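Long-range contacts in putative uncharacterized protein PH0242 (PDB 3VU1), which is the C-terminal globular domain of an archaeal oligosaccharyltransferase (AglB), a strand-rich protein that carries a calcium ion: residues A[289-294]-A[314-319]; A[283-288]-A[320-325]; A[339-344]-A[479-484]; A[309-314]-A[325-330]; A[233-238]-A[252-257]. One frame throughout, in Å; residues are numbered along the deposited sequence.

Contact 1 (A[289-294]-A[314-319]). With CA (calcium ion), chain C.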
# COMPACT_ATOMS: atom_id res chain seq x y z
N ASP A 289 6.09 12.71 2.29
CA ASP A 289 6.92 13.57 1.45
C ASP A 289 8.35 13.08 1.28
O ASP A 289 8.89 12.37 2.16
CB ASP A 289 6.94 14.99 2.01
CG ASP A 289 5.58 15.65 2.00
OD1 ASP A 289 4.73 15.38 1.11
OD2 ASP A 289 5.34 16.44 2.91
N ILE A 290 8.97 13.45 0.16
CA ILE A 290 10.44 13.41 0.04
C ILE A 290 11.00 14.69 0.70
O ILE A 290 10.49 15.77 0.40
CB ILE A 290 10.86 13.33 -1.44
CG1 ILE A 290 10.28 12.05 -2.06
CG2 ILE A 290 12.37 13.33 -1.57
CD1 ILE A 290 10.11 12.10 -3.56
N LYS A 291 11.97 14.56 1.60
CA LYS A 291 12.63 15.70 2.29
C LYS A 291 14.11 15.46 2.38
O LYS A 291 14.54 14.42 2.91
CB LYS A 291 12.17 15.85 3.75
CG LYS A 291 10.76 16.36 3.95
CD LYS A 291 10.37 16.50 5.42
CE LYS A 291 10.03 15.16 6.04
NZ LYS A 291 9.19 15.33 7.26
N ASN A 292 14.90 16.42 1.89
CA ASN A 292 16.36 16.40 2.09
C ASN A 292 16.89 15.08 1.67
O ASN A 292 17.52 14.40 2.46
CB ASN A 292 16.73 16.62 3.58
CG ASN A 292 16.13 17.90 4.15
OD1 ASN A 292 16.19 18.96 3.54
ND2 ASN A 292 15.52 17.78 5.30
N ALA A 293 16.61 14.72 0.43
CA ALA A 293 16.85 13.39 -0.10
C ALA A 293 18.00 13.40 -1.11
O ALA A 293 18.16 14.36 -1.86
CB ALA A 293 15.57 12.88 -0.76
N THR A 294 18.77 12.31 -1.13
CA THR A 294 19.80 12.09 -2.15
C THR A 294 19.39 10.95 -3.09
O THR A 294 18.94 9.91 -2.61
CB THR A 294 21.14 11.72 -1.50
OG1 THR A 294 21.41 12.66 -0.46
CG2 THR A 294 22.28 11.77 -2.51
N ILE A 314 16.87 15.88 -3.75
CA ILE A 314 15.54 16.49 -3.74
C ILE A 314 15.33 17.07 -2.37
O ILE A 314 15.23 16.31 -1.41
CB ILE A 314 14.41 15.50 -4.03
CG1 ILE A 314 14.69 14.72 -5.32
CG2 ILE A 314 13.10 16.25 -4.14
CD1 ILE A 314 13.92 13.43 -5.43
N LYS A 315 15.31 18.40 -2.29
CA LYS A 315 15.13 19.12 -1.01
C LYS A 315 13.73 18.82 -0.48
O LYS A 315 13.55 18.49 0.70
CB LYS A 315 15.43 20.64 -1.14
CG LYS A 315 14.51 21.51 -2.02
CD LYS A 315 14.00 20.90 -3.36
CE LYS A 315 15.01 20.96 -4.52
NZ LYS A 315 15.27 22.36 -4.95
N TYR A 316 12.76 18.87 -1.39
CA TYR A 316 11.39 18.68 -1.02
C TYR A 316 10.51 18.36 -2.21
O TYR A 316 10.50 19.09 -3.21
CB TYR A 316 10.85 19.94 -0.30
CG TYR A 316 9.37 19.81 0.04
CD1 TYR A 316 8.97 19.04 1.14
CD2 TYR A 316 8.38 20.42 -0.76
CE1 TYR A 316 7.63 18.89 1.44
CE2 TYR A 316 7.03 20.28 -0.46
CZ TYR A 316 6.67 19.51 0.64
OH TYR A 316 5.35 19.32 0.99
N MET A 317 9.74 17.28 -2.06
CA MET A 317 8.63 17.00 -2.97
C MET A 317 7.36 16.64 -2.18
O MET A 317 7.38 15.77 -1.33
CB MET A 317 9.02 15.89 -3.96
CG MET A 317 7.99 15.65 -5.05
SD MET A 317 8.43 14.44 -6.32
CE MET A 317 9.98 15.13 -6.91
N ASN A 318 6.25 17.32 -2.45
CA ASN A 318 4.95 16.95 -1.88
C ASN A 318 4.41 15.63 -2.44
O ASN A 318 4.31 15.47 -3.67
CB ASN A 318 3.92 18.04 -2.14
CG ASN A 318 2.65 17.83 -1.35
OD1 ASN A 318 1.80 17.02 -1.70
ND2 ASN A 318 2.52 18.55 -0.26
N HIS A 319 4.00 14.72 -1.56
CA HIS A 319 3.61 13.39 -2.01
C HIS A 319 2.30 13.35 -2.69
O HIS A 319 1.94 12.34 -3.28
CB HIS A 319 3.67 12.37 -0.87
CG HIS A 319 2.57 12.51 0.14
ND1 HIS A 319 1.36 11.90 0.00
CD2 HIS A 319 2.52 13.18 1.36
CE1 HIS A 319 0.59 12.19 1.06
NE2 HIS A 319 1.30 12.96 1.90
CA CA C . 1.65 10.11 -4.13
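With CG anti to its carbonyl carbon (chi1 -63°), Asp289 has CG set beside the backbone N, and its carboxylate meets Tyr316 and His319; Tyr316 in turn has CG anti to the backbone N (chi1 177°). The two carboxylate oxygens do different work. OD1 accepts the backbone N of His319 at 2.8 Å, met nearly along its own C-O axis, and also lies at the edge of the imidazole ring. OD2 receives a weak hydrogen bond from Tyr316 OH at 3.5 Å. The same hydroxyl accepts ND2 of Asn318, whose OD1 is taken by the backbone N of Leu320. Between the segments runs a short antiparallel ribbon, Ile290 facing Met317 as a hydrogen-bonded pair. It is broken by a G1 beta bulge, where Asn292 and Ala293 both face Ile314. Asn292, a residue that tolerates the left-handed backbone needed here, gives its N to Lys315 O at 2.7 Å. Branched and flexible apolar chains suit the buried face: Ile290 CG2 meets Ile314 CB at 3.9 Å, and Ile290 lies alongside Met317, CD1 to CB 4.0 Å. Leu341 and Ile283 cover this layer. On the exposed face, the aliphatic CG of Lys291 approaches the edge of the Tyr316 ring. Beyond the ribbon, His319 O binds the calcium ion at 2.4 Å, together with Glu76, Ala285 and Glu322.

Contact 2 (A[283-288]-A[320-325]). With CA (calcium ion), chain C.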
# COMPACT_ATOMS: atom_id res chain seq x y z
N ILE A 283 8.36 10.21 -10.54
CA ILE A 283 8.40 9.72 -9.17
C ILE A 283 7.01 9.62 -8.56
O ILE A 283 6.19 10.54 -8.68
CB ILE A 283 9.33 10.60 -8.32
CG1 ILE A 283 10.77 10.30 -8.75
CG2 ILE A 283 9.09 10.38 -6.84
CD1 ILE A 283 11.87 11.09 -8.05
N SER A 284 6.75 8.49 -7.93
CA SER A 284 5.55 8.35 -7.11
C SER A 284 5.93 8.25 -5.63
O SER A 284 6.64 7.33 -5.24
CB SER A 284 4.77 7.13 -7.56
OG SER A 284 3.76 6.85 -6.63
N ALA A 285 5.52 9.23 -4.83
CA ALA A 285 5.75 9.20 -3.38
C ALA A 285 4.45 8.88 -2.66
O ALA A 285 3.45 9.62 -2.76
CB ALA A 285 6.35 10.51 -2.88
N PHE A 286 4.46 7.76 -1.93
CA PHE A 286 3.23 7.23 -1.36
C PHE A 286 3.02 7.46 0.15
O PHE A 286 3.59 6.76 1.00
CB PHE A 286 3.08 5.73 -1.69
CG PHE A 286 1.70 5.22 -1.42
CD1 PHE A 286 0.72 5.28 -2.40
CD2 PHE A 286 1.36 4.74 -0.14
CE1 PHE A 286 -0.56 4.83 -2.15
CE2 PHE A 286 0.08 4.30 0.12
CZ PHE A 286 -0.88 4.35 -0.88
N GLY A 287 2.18 8.42 0.50
CA GLY A 287 1.86 8.63 1.90
C GLY A 287 2.77 9.56 2.68
O GLY A 287 2.34 10.13 3.68
N ARG A 288 4.04 9.68 2.29
CA ARG A 288 4.92 10.68 2.91
C ARG A 288 5.76 11.48 1.92
O ARG A 288 6.12 10.99 0.84
CB ARG A 288 5.78 10.07 4.03
CG ARG A 288 6.86 9.12 3.57
CD ARG A 288 7.85 8.77 4.67
NE ARG A 288 7.15 8.43 5.91
CZ ARG A 288 7.68 8.46 7.13
NH1 ARG A 288 8.95 8.79 7.32
NH2 ARG A 288 6.92 8.15 8.17
N LEU A 320 1.57 14.46 -2.64
CA LEU A 320 0.30 14.60 -3.39
C LEU A 320 0.45 15.39 -4.69
O LEU A 320 -0.50 15.49 -5.46
CB LEU A 320 -0.77 15.27 -2.54
CG LEU A 320 -1.07 14.52 -1.24
CD1 LEU A 320 -1.87 15.39 -0.28
CD2 LEU A 320 -1.76 13.20 -1.57
N GLU A 321 1.65 15.93 -4.93
CA GLU A 321 1.90 16.78 -6.10
C GLU A 321 3.34 16.62 -6.59
O GLU A 321 4.13 17.56 -6.65
CB GLU A 321 1.57 18.23 -5.80
CG GLU A 321 0.09 18.56 -5.94
CD GLU A 321 -0.25 20.00 -5.58
OE1 GLU A 321 -1.30 20.48 -6.06
OE2 GLU A 321 0.52 20.64 -4.82
N GLU A 322 3.66 15.39 -6.96
CA GLU A 322 5.02 15.06 -7.31
C GLU A 322 5.27 15.50 -8.75
O GLU A 322 4.34 15.61 -9.53
CB GLU A 322 5.28 13.56 -7.06
CG GLU A 322 4.12 12.70 -7.50
CD GLU A 322 3.29 12.10 -6.37
OE1 GLU A 322 3.85 11.33 -5.55
OE2 GLU A 322 2.04 12.32 -6.36
N TYR A 323 6.53 15.78 -9.06
CA TYR A 323 6.94 16.30 -10.38
C TYR A 323 8.16 15.50 -10.89
O TYR A 323 8.96 15.03 -10.09
CB TYR A 323 7.26 17.82 -10.29
CG TYR A 323 8.34 18.13 -9.28
CD1 TYR A 323 9.69 17.98 -9.60
CD2 TYR A 323 8.01 18.50 -7.98
CE1 TYR A 323 10.69 18.22 -8.66
CE2 TYR A 323 8.99 18.74 -7.03
CZ TYR A 323 10.33 18.60 -7.37
OH TYR A 323 11.30 18.84 -6.41
N PRO A 324 8.32 15.35 -12.20
CA PRO A 324 9.48 14.65 -12.80
C PRO A 324 10.82 15.28 -12.49
O PRO A 324 10.90 16.46 -12.26
CB PRO A 324 9.22 14.76 -14.30
CG PRO A 324 7.74 14.94 -14.43
CD PRO A 324 7.27 15.67 -13.19
N ILE A 325 11.87 14.48 -12.55
CA ILE A 325 13.22 14.92 -12.22
C ILE A 325 14.19 14.47 -13.29
O ILE A 325 14.14 13.32 -13.73
CB ILE A 325 13.62 14.33 -10.85
CG1 ILE A 325 13.35 15.36 -9.79
CG2 ILE A 325 15.07 13.94 -10.76
CD1 ILE A 325 13.69 14.85 -8.42
CA CA C . 1.65 10.11 -4.13
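Glu322 reaches Ala285 with a folded side chain. Its chi1 of 41° sets CG between the backbone N and the carbonyl carbon, where CG comes to 3.2 Å from Ile283 O, and a strong bend at chi2 (-107°) carries CD off to one side. At the end of this bent arm, OE1 accepts the backbone N of Ala285 at 2.8 Å in a fairly straight bond (163° at the hydrogen). The same oxygen binds the calcium ion at a rather long 2.9 Å, and Ala285 O binds that ion at 2.3 Å. The small CB of Ala285 lies beside Glu322 OE1, at 3.7 Å, while the backbone N and O of the alanine do the binding. Farther along, Ile283 and Ile325 stretch out from their strands and meet through their terminal methyls, CD1 to CD1 4.2 Å, an apolar contact that Met317 also joins. Strand 275-285 ends at the metal, and the loop before strand 325-331 folds over that end; His319 O and Glu76 OE1 add further ligands, and the N-H of Gly287 is bonded to Glu76 OE1. Glu322 OE2 has a long, weak ion pair with Lys231. Carboxylate and carbonyl oxygens are the hard ligands that calcium favours, and an acid oxygen gripped by both the cation and an N-H would be expected to stay ionised.

Contact 3 (A[339-344]-A[479-484]); sequences FILAQK and KEYTMI
Leu341 and Tyr481 stand on the same face of the sheet and meet at a slant, Leu341 CD2 coming to 4.1 Å from Tyr481 CD1, while Leu341 O lies in plane at the edge of the ring. Two residues farther along the same face, Gln343 passes its CG 3.9 Å from Tyr481 CE1, its amide turned almost perpendicular (89°) to the ring. Met483, bent at its thioether, puts SD 3.7 Å from Leu341 CB. Phe339 and Ile484 lie side by side and point the same way, with CD1 of the ring 3.6 Å from Ile484 CG2. These apolar chains suit a buried layer, against which Phe253 sets its ring edge-to-face with Tyr481. Beneath them, strands 336-356 and 464-487 run antiparallel, joined by a backbone ladder that includes Lys479 N to Gln343 O at 2.6 Å. Where the layer turns polar, one water accepts from Gln343 NE2 at 3.0 Å and donates to both Lys344 O and Tyr481 OH. Gln343 also spans to the backbone of Asp289 and Lys291, and the hydroxyl of Tyr481 bonds to Glu80. The chemistry thus passes from apolar packing to a shared polar network, in which an amide able both to donate and to accept pairs with backbone N-H and C=O groups of the neighbouring segment.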
# COMPACT_ATOMS: atom_id res chain seq x y z
N PHE A 339 17.88 2.25 -8.68
CA PHE A 339 17.69 3.62 -8.26
C PHE A 339 17.31 3.70 -6.77
O PHE A 339 16.35 3.06 -6.32
CB PHE A 339 16.66 4.30 -9.17
CG PHE A 339 17.14 4.45 -10.59
CD1 PHE A 339 17.33 3.33 -11.41
CD2 PHE A 339 17.44 5.70 -11.11
CE1 PHE A 339 17.78 3.46 -12.71
CE2 PHE A 339 17.90 5.84 -12.41
CZ PHE A 339 18.07 4.71 -13.21
N ILE A 340 18.09 4.45 -6.01
CA ILE A 340 17.89 4.64 -4.57
C ILE A 340 17.53 6.08 -4.18
O ILE A 340 18.17 7.03 -4.61
CB ILE A 340 19.12 4.17 -3.76
CG1 ILE A 340 18.97 2.71 -3.32
CG2 ILE A 340 19.25 4.94 -2.46
CD1 ILE A 340 18.88 1.75 -4.46
N LEU A 341 16.50 6.22 -3.36
CA LEU A 341 16.27 7.48 -2.69
C LEU A 341 16.74 7.31 -1.25
O LEU A 341 16.31 6.39 -0.56
CB LEU A 341 14.80 7.88 -2.74
CG LEU A 341 14.48 9.29 -2.20
CD1 LEU A 341 13.39 9.95 -3.01
CD2 LEU A 341 14.11 9.33 -0.70
N ALA A 342 17.66 8.15 -0.80
CA ALA A 342 18.04 8.12 0.62
C ALA A 342 17.54 9.39 1.32
O ALA A 342 17.70 10.51 0.80
CB ALA A 342 19.52 7.89 0.83
N GLN A 343 16.87 9.18 2.46
CA GLN A 343 16.38 10.24 3.33
C GLN A 343 16.14 9.67 4.75
O GLN A 343 16.41 8.49 5.04
CB GLN A 343 15.14 10.92 2.72
CG GLN A 343 13.83 10.17 2.91
CD GLN A 343 12.64 10.96 2.45
OE1 GLN A 343 12.74 11.75 1.54
NE2 GLN A 343 11.49 10.73 3.07
N LYS A 344 15.68 10.52 5.65
CA LYS A 344 15.41 10.13 7.01
C LYS A 344 14.18 9.22 7.13
O LYS A 344 13.14 9.52 6.54
CB LYS A 344 15.19 11.38 7.86
CG LYS A 344 16.43 12.22 8.09
CD LYS A 344 17.47 11.45 8.88
CE LYS A 344 18.61 12.34 9.34
NZ LYS A 344 19.91 11.67 9.00
N LYS A 479 17.97 6.43 5.48
CA LYS A 479 17.51 5.12 5.05
C LYS A 479 17.56 5.11 3.52
O LYS A 479 17.31 6.15 2.88
CB LYS A 479 16.08 4.91 5.57
CG LYS A 479 15.57 3.49 5.52
CD LYS A 479 14.11 3.42 5.93
CE LYS A 479 13.64 1.97 5.92
NZ LYS A 479 12.20 1.84 6.27
N GLU A 480 17.89 3.95 2.96
CA GLU A 480 17.84 3.73 1.51
C GLU A 480 16.52 3.13 1.07
O GLU A 480 16.05 2.17 1.64
CB GLU A 480 18.94 2.78 1.10
CG GLU A 480 20.34 3.32 1.31
CD GLU A 480 21.35 2.19 1.36
OE1 GLU A 480 21.09 1.22 2.12
OE2 GLU A 480 22.38 2.25 0.64
N TYR A 481 15.92 3.69 0.03
CA TYR A 481 14.69 3.20 -0.53
C TYR A 481 14.93 2.75 -1.95
O TYR A 481 15.66 3.42 -2.70
CB TYR A 481 13.68 4.32 -0.53
CG TYR A 481 13.30 4.77 0.88
CD1 TYR A 481 13.91 5.89 1.49
CD2 TYR A 481 12.32 4.08 1.61
CE1 TYR A 481 13.53 6.30 2.76
CE2 TYR A 481 11.96 4.47 2.87
CZ TYR A 481 12.55 5.57 3.45
OH TYR A 481 12.16 5.93 4.72
N THR A 482 14.35 1.62 -2.34
CA THR A 482 14.45 1.14 -3.70
C THR A 482 13.35 1.76 -4.53
O THR A 482 12.15 1.54 -4.22
CB THR A 482 14.35 -0.38 -3.78
OG1 THR A 482 15.59 -0.94 -3.33
CG2 THR A 482 14.11 -0.83 -5.22
N MET A 483 13.72 2.52 -5.56
CA MET A 483 12.71 3.18 -6.37
C MET A 483 12.30 2.35 -7.56
O MET A 483 11.14 2.34 -7.95
CB MET A 483 13.15 4.58 -6.81
CG MET A 483 13.75 5.47 -5.74
SD MET A 483 13.96 7.18 -6.31
CE MET A 483 12.25 7.74 -6.31
N ILE A 484 13.27 1.67 -8.16
CA ILE A 484 13.08 0.85 -9.37
C ILE A 484 14.39 0.12 -9.64
O ILE A 484 15.46 0.61 -9.26
CB ILE A 484 12.66 1.68 -10.62
CG1 ILE A 484 12.10 0.77 -11.74
CG2 ILE A 484 13.82 2.57 -11.08
CD1 ILE A 484 11.32 1.45 -12.87
O HOH W 1 11.10 8.46 4.97

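Contact 4 (A[309-314]-A[325-330]); sequences IKVGEI and IIVNVT
Val311 meets both Val327 and Val329, one methyl for each. Its CG1 lies 3.6 Å from Val329 CG2, and its CG2 reaches Val327 CG1 at 4.1 Å. Ile309 adds a looser contact at the far end, CG2 to Val329 CG2 4.4 Å, and its CD1 lies 3.8 Å from the carbonyl oxygen of Thr330. At the other end Ile314 CG1 faces Ile325 CD1, though the modelled separation is too short to be trusted. Valine suits the middle of this contact because both its methyls sit close to the backbone, whereas isoleucine adds reach through CD1. No hydrogen bond passes between the segments. Strands of two different sheets come together here through their side chains: strand 304-314 belongs to the large antiparallel sheet beside 293-301, strand 325-331 is at the edge of the four-stranded sheet beside 275-285, and the two segments run nearly antiparallel (165°) with axes 6.6 Å apart at closest. Gly312 has no side chain; a CB there would come close to Val327 CG1. On the outward, charged side, extended Lys310 brings NZ to Glu313 OE1 at 2.8 Å, a salt bridge within the strand in which NZ sits 52° out of the carboxylate plane. Backbone bonds of both Val311 and Gly312 to Leu295 are consistent with a beta bulge, which may put Lys310 and Glu313 on one side; Lys310 also touches Thr294 and Tyr296.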
# COMPACT_ATOMS: atom_id res chain seq x y z
N ILE A 309 26.66 5.69 -7.24
CA ILE A 309 26.79 6.96 -7.93
C ILE A 309 25.67 7.90 -7.50
O ILE A 309 24.48 7.60 -7.69
CB ILE A 309 26.73 6.79 -9.47
CG1 ILE A 309 27.66 5.67 -9.92
CG2 ILE A 309 27.05 8.11 -10.18
CD1 ILE A 309 27.17 4.97 -11.16
N LYS A 310 26.06 9.04 -6.95
CA LYS A 310 25.13 10.11 -6.61
C LYS A 310 24.71 10.84 -7.89
O LYS A 310 25.54 11.35 -8.63
CB LYS A 310 25.75 11.05 -5.57
CG LYS A 310 25.05 12.39 -5.48
CD LYS A 310 25.44 13.21 -4.26
CE LYS A 310 24.88 14.62 -4.48
NZ LYS A 310 24.82 15.49 -3.27
N VAL A 311 23.41 10.89 -8.15
CA VAL A 311 22.91 11.48 -9.39
C VAL A 311 22.02 12.68 -9.16
O VAL A 311 21.50 13.25 -10.12
CB VAL A 311 22.10 10.47 -10.27
CG1 VAL A 311 22.97 9.29 -10.68
CG2 VAL A 311 20.79 10.00 -9.61
N GLY A 312 21.78 13.05 -7.90
CA GLY A 312 20.80 14.10 -7.62
C GLY A 312 20.40 14.27 -6.18
O GLY A 312 20.73 13.45 -5.33
N GLU A 313 19.69 15.36 -5.92
CA GLU A 313 19.14 15.66 -4.61
C GLU A 313 17.71 16.14 -4.75
O GLU A 313 17.36 16.72 -5.78
CB GLU A 313 19.93 16.76 -3.96
CG GLU A 313 21.29 16.32 -3.48
CD GLU A 313 22.05 17.45 -2.81
OE1 GLU A 313 22.94 17.14 -2.00
OE2 GLU A 313 21.74 18.63 -3.09
N ILE A 314 16.87 15.88 -3.75
CA ILE A 314 15.54 16.49 -3.74
C ILE A 314 15.33 17.07 -2.37
O ILE A 314 15.23 16.31 -1.41
CB ILE A 314 14.41 15.50 -4.03
CG1 ILE A 314 14.69 14.72 -5.32
CG2 ILE A 314 13.10 16.25 -4.14
CD1 ILE A 314 13.92 13.43 -5.43
N ILE A 325 11.87 14.48 -12.55
CA ILE A 325 13.22 14.92 -12.22
C ILE A 325 14.19 14.47 -13.29
O ILE A 325 14.14 13.32 -13.73
CB ILE A 325 13.62 14.33 -10.85
CG1 ILE A 325 13.35 15.36 -9.79
CG2 ILE A 325 15.07 13.94 -10.76
CD1 ILE A 325 13.69 14.85 -8.42
N ILE A 326 15.10 15.36 -13.69
CA ILE A 326 16.02 15.09 -14.79
C ILE A 326 17.38 14.86 -14.21
O ILE A 326 17.82 15.65 -13.40
CB ILE A 326 16.06 16.26 -15.81
CG1 ILE A 326 14.72 16.32 -16.55
CG2 ILE A 326 17.20 16.07 -16.78
CD1 ILE A 326 14.58 17.41 -17.58
N VAL A 327 18.04 13.77 -14.60
CA VAL A 327 19.39 13.50 -14.11
C VAL A 327 20.30 13.15 -15.26
O VAL A 327 19.82 12.78 -16.34
CB VAL A 327 19.44 12.36 -13.06
CG1 VAL A 327 18.60 12.69 -11.84
CG2 VAL A 327 19.02 11.02 -13.65
N ASN A 328 21.61 13.29 -15.03
CA ASN A 328 22.66 12.85 -15.96
C ASN A 328 23.57 11.83 -15.30
O ASN A 328 24.11 12.09 -14.24
CB ASN A 328 23.50 14.03 -16.42
CG ASN A 328 22.80 14.82 -17.49
OD1 ASN A 328 22.08 15.76 -17.19
ND2 ASN A 328 22.95 14.41 -18.73
N VAL A 329 23.74 10.68 -15.92
CA VAL A 329 24.48 9.62 -15.27
C VAL A 329 25.34 8.83 -16.24
O VAL A 329 24.94 8.58 -17.38
CB VAL A 329 23.51 8.69 -14.47
CG1 VAL A 329 22.51 7.96 -15.39
CG2 VAL A 329 24.28 7.71 -13.59
N THR A 330 26.53 8.45 -15.80
CA THR A 330 27.31 7.49 -16.55
C THR A 330 27.19 6.15 -15.86
O THR A 330 27.76 5.95 -14.78
CB THR A 330 28.80 7.90 -16.65
OG1 THR A 330 28.90 9.27 -17.11
CG2 THR A 330 29.53 6.98 -17.61

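Contact 5 (A[233-238]-A[252-257])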
# COMPACT_ATOMS: atom_id res chain seq x y z
N PHE A 233 1.17 1.19 -8.96
CA PHE A 233 1.87 -0.05 -9.31
C PHE A 233 3.38 0.07 -9.17
O PHE A 233 4.06 -0.92 -9.13
CB PHE A 233 1.45 -0.60 -10.67
CG PHE A 233 0.01 -1.01 -10.73
CD1 PHE A 233 -0.83 -0.55 -11.73
CD2 PHE A 233 -0.53 -1.85 -9.75
CE1 PHE A 233 -2.19 -0.92 -11.76
CE2 PHE A 233 -1.86 -2.23 -9.78
CZ PHE A 233 -2.69 -1.76 -10.79
N SER A 234 3.92 1.26 -9.06
CA SER A 234 5.35 1.35 -8.74
C SER A 234 5.60 1.33 -7.20
O SER A 234 6.72 1.03 -6.75
CB SER A 234 5.96 2.59 -9.39
OG SER A 234 5.56 3.79 -8.73
N ASN A 235 4.57 1.67 -6.41
CA ASN A 235 4.69 1.58 -4.95
C ASN A 235 4.48 0.17 -4.37
O ASN A 235 4.99 -0.16 -3.29
CB ASN A 235 3.73 2.56 -4.30
CG ASN A 235 4.02 3.97 -4.70
OD1 ASN A 235 5.11 4.48 -4.47
ND2 ASN A 235 3.07 4.59 -5.34
N PHE A 236 3.73 -0.64 -5.12
CA PHE A 236 3.38 -2.03 -4.77
C PHE A 236 3.77 -2.97 -5.90
O PHE A 236 3.09 -3.02 -6.92
CB PHE A 236 1.87 -2.14 -4.45
CG PHE A 236 1.49 -1.32 -3.25
CD1 PHE A 236 1.20 0.05 -3.39
CD2 PHE A 236 1.49 -1.89 -1.97
CE1 PHE A 236 0.88 0.82 -2.27
CE2 PHE A 236 1.17 -1.12 -0.84
CZ PHE A 236 0.88 0.24 -0.99
N ILE A 237 4.87 -3.68 -5.69
CA ILE A 237 5.47 -4.59 -6.68
C ILE A 237 5.09 -6.05 -6.41
O ILE A 237 5.39 -6.58 -5.34
CB ILE A 237 7.01 -4.42 -6.64
CG1 ILE A 237 7.40 -2.99 -7.02
CG2 ILE A 237 7.73 -5.42 -7.54
CD1 ILE A 237 6.61 -2.44 -8.20
N PRO A 238 4.43 -6.73 -7.36
CA PRO A 238 4.13 -8.15 -7.06
C PRO A 238 5.41 -8.90 -6.99
O PRO A 238 6.13 -8.91 -7.96
CB PRO A 238 3.34 -8.65 -8.27
CG PRO A 238 3.40 -7.57 -9.29
CD PRO A 238 3.86 -6.28 -8.65
N PRO A 252 7.81 3.01 -0.67
CA PRO A 252 7.16 4.32 -0.46
C PRO A 252 7.61 5.37 -1.51
O PRO A 252 6.80 6.21 -1.92
CB PRO A 252 7.57 4.72 0.96
CG PRO A 252 8.77 3.86 1.29
CD PRO A 252 8.69 2.61 0.45
N PHE A 253 8.87 5.31 -1.94
CA PHE A 253 9.36 6.21 -3.01
C PHE A 253 9.79 5.43 -4.25
O PHE A 253 10.77 4.70 -4.24
CB PHE A 253 10.49 7.11 -2.49
CG PHE A 253 10.15 7.76 -1.19
CD1 PHE A 253 10.76 7.34 -0.00
CD2 PHE A 253 9.17 8.75 -1.13
CE1 PHE A 253 10.43 7.93 1.21
CE2 PHE A 253 8.82 9.32 0.08
CZ PHE A 253 9.45 8.90 1.26
N ALA A 254 9.04 5.59 -5.31
CA ALA A 254 9.27 4.77 -6.48
C ALA A 254 9.23 5.59 -7.78
O ALA A 254 8.68 6.71 -7.83
CB ALA A 254 8.24 3.66 -6.54
N ILE A 255 9.81 4.99 -8.82
CA ILE A 255 9.81 5.56 -10.15
C ILE A 255 8.87 4.71 -10.99
O ILE A 255 9.07 3.50 -11.10
CB ILE A 255 11.23 5.56 -10.75
CG1 ILE A 255 12.08 6.58 -10.00
CG2 ILE A 255 11.17 5.82 -12.25
CD1 ILE A 255 13.56 6.51 -10.30
N TYR A 256 7.86 5.35 -11.57
CA TYR A 256 6.92 4.61 -12.38
C TYR A 256 7.14 4.65 -13.88
O TYR A 256 6.43 3.97 -14.62
CB TYR A 256 5.47 5.01 -12.05
CG TYR A 256 5.06 6.43 -12.35
CD1 TYR A 256 4.30 6.72 -13.48
CD2 TYR A 256 5.39 7.48 -11.49
CE1 TYR A 256 3.88 8.02 -13.75
CE2 TYR A 256 4.98 8.78 -11.75
CZ TYR A 256 4.22 9.03 -12.87
OH TYR A 256 3.81 10.31 -13.14
N LYS A 257 8.12 5.43 -14.34
CA LYS A 257 8.35 5.67 -15.77
C LYS A 257 9.69 6.36 -15.86
O LYS A 257 9.97 7.28 -15.07
CB LYS A 257 7.26 6.57 -16.33
CG LYS A 257 7.20 6.77 -17.84
CD LYS A 257 6.20 7.89 -18.11
CE LYS A 257 5.78 8.00 -19.57
NZ LYS A 257 4.49 7.31 -19.85
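Tyr256 meets Ser234 through its CB and not its ring, which leads away, its hydroxyl bonded to Glu227. Pro252 puts CB over one face of the neighbouring Phe253 ring, 4.2 Å above the plane and offset toward the rim; Tyr481 meets that ring edge-to-face. The fold element is a helix end set on a sheet: the last turn of helix 228-235 packs against strand 253-262 of the small four-stranded antiparallel sheet, just before the chain leaves the helix at Phe236 to form strand 236-242. Small residues make this close approach possible. Ala254 points its methyl toward the helix end, and Ser234 points back at the strand, with CB 3.6 Å from Tyr256 CB and 3.7 Å from Ile255 O. No hydrogen bond crosses the contact. The serine hydroxyl is instead held within its own helix: at chi1 73° OG lies between the backbone N and the carbonyl carbon, and it bonds the carbonyl oxygen of Lys231, one turn earlier, an outlet that suits a buried hydroxyl. The same oxygen rests between two carbons of the strand, Ser234 OG lying 3.5 Å from Ala254 CB and 3.5 Å from Tyr256 CB.

Contacts 2 and 5 are the most buried; contacts 1, 3 and 4 each combine a covered apolar face with a more exposed one. Contacts 1 and 3 are backbone-paired ribbons, bridged to each other by Gln343 and by the pairing of strands 293-301 and 336-356. Contact 4, farthest from the chain centre, joins two sheets through aliphatic side chains, with no hydrogen bond between its segments, and contact 5 seats a helix end by small side chains. Contacts 1 and 2 supply three of the four residues at the calcium ion, so they add metal coordination, by carbonyl oxygens and one carboxylate. Ile314 is shared by contacts 1 and 4, Ile325 by 2 and 4, while the backbones of Met483 and Ile255 are hydrogen-bonded between contacts 3 and 5.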